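Local coordinates for protein beta-N-acetylhexosaminidase (Streptomyces plicatus, PDB 5FCZ) that probably removes terminal beta-linked N-acetylhexosamine residues from the non-reducing ends of glycans by hydrolysis, using a TIM-barrel catalytic domain of glycoside hydrolase family 20, at residues S393-T398 against S413-V418. Numbering follows the deposited sequence.
Sequences SPADRT and SWAGYV. With TNX (1,5-anhydro-2-deoxy-2-(ethanethioylamino)-D-arabino-hex-1-enitol), chain B.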
loop_
_atom_site.group_PDB
_atom_site.type_symbol
_atom_site.label_atom_id
_atom_site.label_comp_id
_atom_site.label_asym_id
_atom_site.label_seq_id
_atom_site.Cartn_x
_atom_site.Cartn_y
_atom_site.Cartn_z
ATOM N N SER A 393 0.532 9.570 7.171
ATOM C CA SER A 393 0.711 8.237 7.742
ATOM C C SER A 393 1.163 8.368 9.187
ATOM O O SER A 393 2.249 7.916 9.557
ATOM C CB SER A 393 1.682 7.405 6.895
ATOM O OG SER A 393 2.968 7.955 6.836
ATOM N N PRO A 394 0.325 8.955 10.045
ATOM C CA PRO A 394 0.745 9.165 11.438
ATOM C C PRO A 394 1.107 7.859 12.130
ATOM O O PRO A 394 0.438 6.833 11.967
ATOM C CB PRO A 394 -0.473 9.833 12.104
ATOM C CG PRO A 394 -1.419 10.233 11.006
ATOM C CD PRO A 394 -1.075 9.364 9.808
ATOM N N ALA A 395 2.181 7.919 12.928
ATOM C CA ALA A 395 2.767 6.712 13.499
ATOM C C ALA A 395 1.907 6.141 14.604
ATOM O O ALA A 395 2.030 4.949 14.928
ATOM C CB ALA A 395 4.184 7.005 14.017
ATOM N N ASP A 396 1.030 6.957 15.178
ATOM C CA ASP A 396 0.046 6.469 16.129
ATOM C C ASP A 396 -1.319 6.295 15.481
ATOM O O ASP A 396 -2.338 6.256 16.178
ATOM C CB ASP A 396 -0.012 7.412 17.337
ATOM C CG ASP A 396 -0.367 8.838 16.952
ATOM O OD1 ASP A 396 -0.512 9.116 15.739
ATOM O OD2 ASP A 396 -0.508 9.687 17.857
ATOM N N ARG A 397 -1.358 6.196 14.148
ATOM C CA ARG A 397 -2.584 5.836 13.440
ATOM C C ARG A 397 -2.423 4.666 12.482
ATOM O O ARG A 397 -3.199 3.709 12.546
ATOM C CB ARG A 397 -3.103 7.031 12.662
ATOM C CG ARG A 397 -3.392 8.200 13.543
ATOM C CD ARG A 397 -4.658 7.967 14.354
ATOM N NE ARG A 397 -4.929 9.098 15.235
ATOM C CZ ARG A 397 -6.076 9.307 15.867
ATOM N NH1 ARG A 397 -7.104 8.492 15.725
ATOM N NH2 ARG A 397 -6.195 10.358 16.641
ATOM N N THR A 398 -1.445 4.730 11.575
ATOM C CA THR A 398 -1.415 3.794 10.466
ATOM C C THR A 398 -0.137 2.972 10.376
ATOM O O THR A 398 0.061 2.281 9.379
ATOM C CB THR A 398 -1.630 4.544 9.152
ATOM O OG1 THR A 398 -0.524 5.422 8.948
ATOM C CG2 THR A 398 -2.958 5.357 9.179
ATOM N N SER A 413 6.477 -0.060 20.103
ATOM C CA SER A 413 5.565 0.759 20.894
ATOM C C SER A 413 6.053 2.190 21.055
ATOM O O SER A 413 5.470 2.944 21.835
ATOM C CB SER A 413 5.355 0.138 22.297
ATOM O OG SER A 413 6.602 -0.085 22.927
ATOM N N TRP A 414 7.095 2.595 20.348
ATOM C CA TRP A 414 7.615 3.935 20.543
ATOM C C TRP A 414 6.548 4.993 20.303
ATOM O O TRP A 414 6.649 6.101 20.833
ATOM C CB TRP A 414 8.817 4.152 19.630
ATOM C CG TRP A 414 8.530 4.224 18.148
ATOM C CD1 TRP A 414 8.652 3.210 17.250
ATOM C CD2 TRP A 414 8.116 5.378 17.398
ATOM N NE1 TRP A 414 8.337 3.660 15.977
ATOM C CE2 TRP A 414 8.004 4.986 16.046
ATOM C CE3 TRP A 414 7.825 6.698 17.738
ATOM C CZ2 TRP A 414 7.612 5.872 15.026
ATOM C CZ3 TRP A 414 7.438 7.579 16.730
ATOM C CH2 TRP A 414 7.343 7.158 15.379
ATOM N N ALA A 415 5.528 4.681 19.507
ATOM C CA ALA A 415 4.435 5.596 19.234
ATOM C C ALA A 415 3.226 5.328 20.126
ATOM O O ALA A 415 2.115 5.780 19.810
ATOM C CB ALA A 415 4.013 5.498 17.757
ATOM N N GLY A 416 3.406 4.566 21.196
ATOM C CA GLY A 416 2.272 4.114 21.997
ATOM C C GLY A 416 1.655 2.870 21.389
ATOM O O GLY A 416 2.253 2.186 20.536
ATOM N N TYR A 417 0.432 2.583 21.830
ATOM C CA TYR A 417 -0.326 1.425 21.375
ATOM C C TYR A 417 -1.431 1.887 20.435
ATOM O O TYR A 417 -2.027 2.947 20.646
ATOM C CB TYR A 417 -0.885 0.658 22.589
ATOM C CG TYR A 417 0.246 0.217 23.475
ATOM C CD1 TYR A 417 1.139 -0.764 23.032
ATOM C CD2 TYR A 417 0.475 0.814 24.713
ATOM C CE1 TYR A 417 2.203 -1.157 23.798
ATOM C CE2 TYR A 417 1.560 0.430 25.493
ATOM C CZ TYR A 417 2.418 -0.560 25.032
ATOM O OH TYR A 417 3.502 -0.966 25.778
ATOM N N VAL A 418 -1.721 1.100 19.395
ATOM C CA VAL A 418 -2.658 1.524 18.353
ATOM C C VAL A 418 -3.668 0.400 18.142
ATOM O O VAL A 418 -3.424 -0.561 17.401
ATOM C CB VAL A 418 -1.955 1.923 17.057
ATOM C CG1 VAL A 418 -2.950 2.495 16.078
ATOM C CG2 VAL A 418 -0.867 2.991 17.377
HETATM C C1 TNX B . 11.110 5.136 12.430
HETATM S S7 TNX B . 9.101 5.804 10.608
HETATM C C2 TNX B . 11.578 5.032 11.205
HETATM C C3 TNX B . 11.883 3.647 10.621
HETATM C C4 TNX B . 11.401 2.618 11.673
HETATM C C5 TNX B . 10.027 3.044 12.236
HETATM C C6 TNX B . 9.631 2.101 13.361
HETATM C C7 TNX B . 10.414 6.489 9.843
HETATM C C8 TNX B . 10.244 7.356 8.613
HETATM N N2 TNX B . 11.605 6.178 10.340
HETATM O O3 TNX B . 13.240 3.542 10.305
HETATM O O4 TNX B . 11.314 1.374 11.054
HETATM O O5 TNX B . 10.035 4.375 12.787
HETATM O O6 TNX B . 8.239 2.135 13.524
#
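In the TIM-barrel catalytic domain of this family 20 glycosidase, the long loop after strand 389-392 folds back on itself beside the sugar site, where Ala-395 meets Trp-414. The methyl CB of Ala-395 lies 3.4 Å from CH2 of Trp-414, approaching the benzo end of the indole obliquely. Trp-414 sets CG between its backbone N and carbonyl carbon (chi1 69°), which brings the indole over CB of Ala-415, offset toward the rim; that CB also touches O of Ala-395 at 3.5 Å. Val-418 spreads its two methyls over the backbone of 396-397, CG1 lying 3.7 Å from O of Arg-397. The carboxylate of Asp-396 turns away to Arg-422 and the backbone N of Asp-370, leaving its CB against O of Ala-415. At the indole edge, NE1 donates an almost straight bond (175°) to O6 of the bound sugar analogue TNX, 2.9 Å away in the ring plane; Asp-319, Asp-401, Arg-168 and Glu-450 also bind this ligand. A leucine in place of Trp-414 would probably leave O6 without this donor and Ala-395 without its aromatic neighbour. The alanine contacts probably help to hold the ring, whose N-H is likely to recognise a substrate's hydroxymethyl group likewise.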